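Esterase A (Caulobacter crescentus, PDB 5GKV) probably hydrolyses ester bonds with a serine nucleophile, as a penicillin-binding protein homologue of the serine beta-lactamase family. Local coordinates at residues 83-86 with 87-91; 101-105 with 106-110. All coordinates share one frame; numbering follows the deposited sequence.

Contacts 1 and 2 come in series along the chain and lie on two helices of the beta-lactamase fold that follow each other. Contact 1 (83-91) runs along helix 82-95, whose start belongs to the Ser-x-x-Lys motif of this family; the centre of the contact lies about 8 Å from that of the chain. Contact 2 (101-110) is the loop after that helix together with the short helix 105-108, its centre about 23 Å from the chain centre. The contact centres are about 17 Å apart, yet Tyr101 links them: its OH lies 3.2 Å from Ala91 CA, and its ring packs on Ile90. Helix 173-186 packs against both, so the probable active-site helix and the outer turn share a neighbour.

Contact 1 of 2, residues 83-86 with 87-91; sequences KAVA and ALLIA
Ala87 N donates to Lys83 O (2.9 Å), the first of four i to i+4 bonds from 87-91 back to 83-86, in the helix that carries the Ser-x-x-Lys motif of serine beta-lactamases and penicillin-binding proteins. Lys83 is the motif lysine. Its NZ bonds to Tyr169 OH and to the carbonyls of Pro171 and Ser263, consistent with a place in the active site, and its own carbonyl has a second donor in Tyr174 OH. The methyl CB of Ala87 lies 3.4 Å from Lys83 O, alongside the backbone bond that its own N makes to that oxygen. One residue on, Leu88 N bonds to Ala84 O at 3.0 Å, and CB of Leu88 sits close to the carbonyl oxygens of both Ala84 and Val85. Leu89 N in turn reaches Val85 O at 3.0 Å, with the hydrogen pointing well at the oxygen (161°). Here CG stands beside the backbone N (chi1 -66°), which brings it to 3.3 Å from the same oxygen. From that branch point CD1 extends to a loose apolar contact with Val85 CG1, 4.3 Å away, the one side-chain to side-chain touch between 83-86 and 87-91. The pair packs against helix 190-202, Val85 meeting Leu194 and Leu89 meeting Met190, while Leu88 is packed on Leu276 and Leu280 of helix 270-281. Ile90 N closes the set on Ala86 O at 3.1 Å, its N-H pointing nearly straight at the acceptor (164°), and CG1 of Ile90 comes to 3.7 Å from that same Ala86 oxygen.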
loop_
_atom_site.group_PDB
_atom_site.type_symbol
_atom_site.label_atom_id
_atom_site.label_comp_id
_atom_site.label_asym_id
_atom_site.label_seq_id
_atom_site.Cartn_x
_atom_site.Cartn_y
_atom_site.Cartn_z
ATOM N N LYS A 83 1.469 -1.274 1.433
ATOM C CA LYS A 83 2.091 -0.532 2.530
ATOM C C LYS A 83 1.072 0.122 3.456
ATOM O O LYS A 83 1.364 0.338 4.642
ATOM C CB LYS A 83 3.042 0.539 1.971
ATOM C CG LYS A 83 4.221 -0.049 1.195
ATOM C CD LYS A 83 5.315 0.991 0.985
ATOM C CE LYS A 83 6.581 0.355 0.411
ATOM N NZ LYS A 83 6.363 -0.120 -1.005
ATOM N N ALA A 84 -0.117 0.469 2.946
ATOM C CA ALA A 84 -1.154 1.003 3.827
ATOM C C ALA A 84 -1.604 -0.049 4.831
ATOM O O ALA A 84 -1.925 0.278 5.983
ATOM C CB ALA A 84 -2.353 1.504 3.006
ATOM N N VAL A 85 -1.631 -1.322 4.409
ATOM C CA VAL A 85 -1.981 -2.412 5.319
ATOM C C VAL A 85 -0.883 -2.606 6.360
ATOM O O VAL A 85 -1.163 -2.763 7.556
ATOM C CB VAL A 85 -2.257 -3.714 4.538
ATOM C CG1 VAL A 85 -2.626 -4.876 5.525
ATOM C CG2 VAL A 85 -3.386 -3.505 3.519
ATOM N N ALA A 86 0.383 -2.587 5.929
ATOM C CA ALA A 86 1.477 -2.684 6.886
ATOM C C ALA A 86 1.411 -1.544 7.893
ATOM O O ALA A 86 1.613 -1.751 9.098
ATOM C CB ALA A 86 2.817 -2.681 6.148
ATOM N N ALA A 87 1.099 -0.334 7.418
ATOM C CA ALA A 87 1.036 0.808 8.322
ATOM C C ALA A 87 -0.064 0.624 9.356
ATOM O O ALA A 87 0.139 0.904 10.543
ATOM C CB ALA A 87 0.829 2.094 7.533
ATOM N N LEU A 88 -1.229 0.138 8.922
ATOM C CA LEU A 88 -2.320 -0.121 9.852
ATOM C C LEU A 88 -1.913 -1.147 10.905
ATOM O O LEU A 88 -2.205 -0.975 12.090
ATOM C CB LEU A 88 -3.557 -0.595 9.073
ATOM C CG LEU A 88 -4.895 -0.820 9.800
ATOM C CD1 LEU A 88 -5.980 -0.944 8.767
ATOM C CD2 LEU A 88 -4.933 -2.069 10.623
ATOM N N LEU A 89 -1.249 -2.229 10.494
ATOM C CA LEU A 89 -0.875 -3.265 11.455
ATOM C C LEU A 89 0.068 -2.715 12.519
ATOM O O LEU A 89 -0.081 -3.032 13.707
ATOM C CB LEU A 89 -0.249 -4.460 10.738
ATOM C CG LEU A 89 -1.208 -5.221 9.812
ATOM C CD1 LEU A 89 -0.473 -6.296 8.994
ATOM C CD2 LEU A 89 -2.340 -5.832 10.625
ATOM N N ILE A 90 1.020 -1.860 12.125
ATOM C CA ILE A 90 1.888 -1.220 13.113
ATOM C C ILE A 90 1.079 -0.274 13.992
ATOM O O ILE A 90 1.231 -0.265 15.221
ATOM C CB ILE A 90 3.064 -0.483 12.430
ATOM C CG1 ILE A 90 4.059 -1.474 11.800
ATOM C CG2 ILE A 90 3.768 0.424 13.428
ATOM C CD1 ILE A 90 4.812 -2.343 12.803
ATOM N N ALA A 91 0.218 0.549 13.372
ATOM C CA ALA A 91 -0.592 1.505 14.124
ATOM C C ALA A 91 -1.390 0.818 15.228
ATOM O O ALA A 91 -1.575 1.383 16.318
ATOM C CB ALA A 91 -1.551 2.245 13.187
#

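Contact 2 of 2, residues 101-105 with 106-110; sequences YDQAV and ADVWP
Val105 O is gripped by two backbone donors one turn on: Val108 N at 3.0 Å and, by a weak bond, Trp109 N at 3.0 Å. The two bonds wind the end of the short, weakly bonded helix 105-108. Its start is held by Asp107 N on Ala104 O (2.9 Å). A side-chain bond also spans the turn: Gln103 NE2 donates to Asp107 OD1 at 2.9 Å, OD1 accepting through its anti lone pair, the one away from OD2. The two side chains cross at about a right angle, their amide and carboxylate planes 54° apart. Gln103, with its chain extended and CG anti to N (chi1 -178°), also sends OE1 to Ala100 N, so both ends of its amide are bonded. NE2 further lies 3.5 Å from Val108 CG1. Val105 and Trp109 run side by side, and CG1 of the valine meets Trp109 CE3 obliquely at 3.8 Å. Trp109 also meets Phe112 and lies with Val108 against helix 173-186, while backbone bonds tie Gln103 to Val122 at the start of helix 122-126 and Val105 to Val120 just before it, and Tyr101 packs on helix 82-95.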
loop_
_atom_site.group_PDB
_atom_site.type_symbol
_atom_site.label_atom_id
_atom_site.label_comp_id
_atom_site.label_asym_id
_atom_site.label_seq_id
_atom_site.Cartn_x
_atom_site.Cartn_y
_atom_site.Cartn_z
ATOM N N TYR A 101 5.631 4.974 18.719
ATOM C CA TYR A 101 6.167 5.512 17.470
ATOM C C TYR A 101 7.533 6.151 17.672
ATOM O O TYR A 101 8.356 6.151 16.752
ATOM C CB TYR A 101 5.198 6.522 16.863
ATOM C CG TYR A 101 4.102 5.884 16.022
ATOM C CD1 TYR A 101 4.423 5.020 14.987
ATOM C CD2 TYR A 101 2.759 6.157 16.259
ATOM C CE1 TYR A 101 3.447 4.430 14.215
ATOM C CE2 TYR A 101 1.746 5.560 15.479
ATOM C CZ TYR A 101 2.111 4.706 14.458
ATOM O OH TYR A 101 1.172 4.106 13.672
ATOM N N ASP A 102 7.807 6.701 18.854
ATOM C CA ASP A 102 9.103 7.329 19.084
ATOM C C ASP A 102 10.089 6.389 19.773
ATOM O O ASP A 102 11.148 6.832 20.230
ATOM C CB ASP A 102 8.929 8.633 19.877
ATOM C CG ASP A 102 8.363 8.407 21.276
ATOM O OD1 ASP A 102 7.982 7.259 21.608
ATOM O OD2 ASP A 102 8.295 9.392 22.040
ATOM N N GLN A 103 9.755 5.107 19.854
ATOM C CA GLN A 103 10.649 4.083 20.369
ATOM C C GLN A 103 11.720 3.750 19.335
ATOM O O GLN A 103 11.434 3.650 18.141
ATOM C CB GLN A 103 9.830 2.838 20.718
ATOM C CG GLN A 103 10.565 1.677 21.318
ATOM C CD GLN A 103 9.593 0.607 21.757
ATOM O OE1 GLN A 103 8.378 0.743 21.564
ATOM N NE2 GLN A 103 10.110 -0.465 22.347
ATOM N N ALA A 104 12.960 3.588 19.802
ATOM C CA ALA A 104 14.047 3.169 18.924
ATOM C C ALA A 104 13.783 1.780 18.359
ATOM O O ALA A 104 13.442 0.844 19.097
ATOM C CB ALA A 104 15.382 3.184 19.680
ATOM N N VAL A 105 13.942 1.647 17.041
ATOM C CA VAL A 105 13.837 0.333 16.411
ATOM C C VAL A 105 14.739 -0.660 17.126
ATOM O O VAL A 105 14.355 -1.808 17.379
ATOM C CB VAL A 105 14.179 0.421 14.912
ATOM C CG1 VAL A 105 14.186 -0.973 14.286
ATOM C CG2 VAL A 105 13.162 1.307 14.183
ATOM N N ALA A 106 15.947 -0.222 17.484
ATOM C CA ALA A 106 16.902 -1.111 18.134
ATOM C C ALA A 106 16.369 -1.668 19.444
ATOM O O ALA A 106 16.822 -2.734 19.877
ATOM C CB ALA A 106 18.225 -0.365 18.355
ATOM N N ASP A 107 15.416 -0.978 20.079
ATOM C CA ASP A 107 14.864 -1.478 21.332
ATOM C C ASP A 107 14.157 -2.816 21.149
ATOM O O ASP A 107 14.220 -3.677 22.034
ATOM C CB ASP A 107 13.916 -0.457 21.950
ATOM C CG ASP A 107 13.710 -0.703 23.433
ATOM O OD1 ASP A 107 12.541 -0.713 23.873
ATOM O OD2 ASP A 107 14.719 -0.918 24.145
ATOM N N VAL A 108 13.484 -3.025 20.011
ATOM C CA VAL A 108 12.822 -4.307 19.770
ATOM C C VAL A 108 13.597 -5.190 18.801
ATOM O O VAL A 108 13.268 -6.381 18.666
ATOM C CB VAL A 108 11.375 -4.110 19.264
ATOM C CG1 VAL A 108 10.606 -3.181 20.202
ATOM C CG2 VAL A 108 11.383 -3.570 17.855
ATOM N N TRP A 109 14.629 -4.656 18.148
ATOM C CA TRP A 109 15.387 -5.363 17.116
ATOM C C TRP A 109 16.847 -4.995 17.340
ATOM O O TRP A 109 17.411 -4.142 16.637
ATOM C CB TRP A 109 14.881 -4.965 15.723
ATOM C CG TRP A 109 15.569 -5.531 14.521
ATOM C CD1 TRP A 109 16.598 -6.428 14.480
ATOM C CD2 TRP A 109 15.264 -5.208 13.159
ATOM N NE1 TRP A 109 16.944 -6.691 13.175
ATOM C CE2 TRP A 109 16.142 -5.949 12.344
ATOM C CE3 TRP A 109 14.324 -4.372 12.555
ATOM C CZ2 TRP A 109 16.104 -5.881 10.950
ATOM C CZ3 TRP A 109 14.293 -4.292 11.153
ATOM C CH2 TRP A 109 15.180 -5.038 10.376
ATOM N N PRO A 110 17.484 -5.592 18.356
ATOM C CA PRO A 110 18.804 -5.099 18.796
ATOM C C PRO A 110 19.841 -5.066 17.695
ATOM O O PRO A 110 20.686 -4.158 17.679
ATOM C CB PRO A 110 19.194 -6.090 19.901
ATOM C CG PRO A 110 17.880 -6.600 20.420
ATOM C CD PRO A 110 16.990 -6.692 19.210
#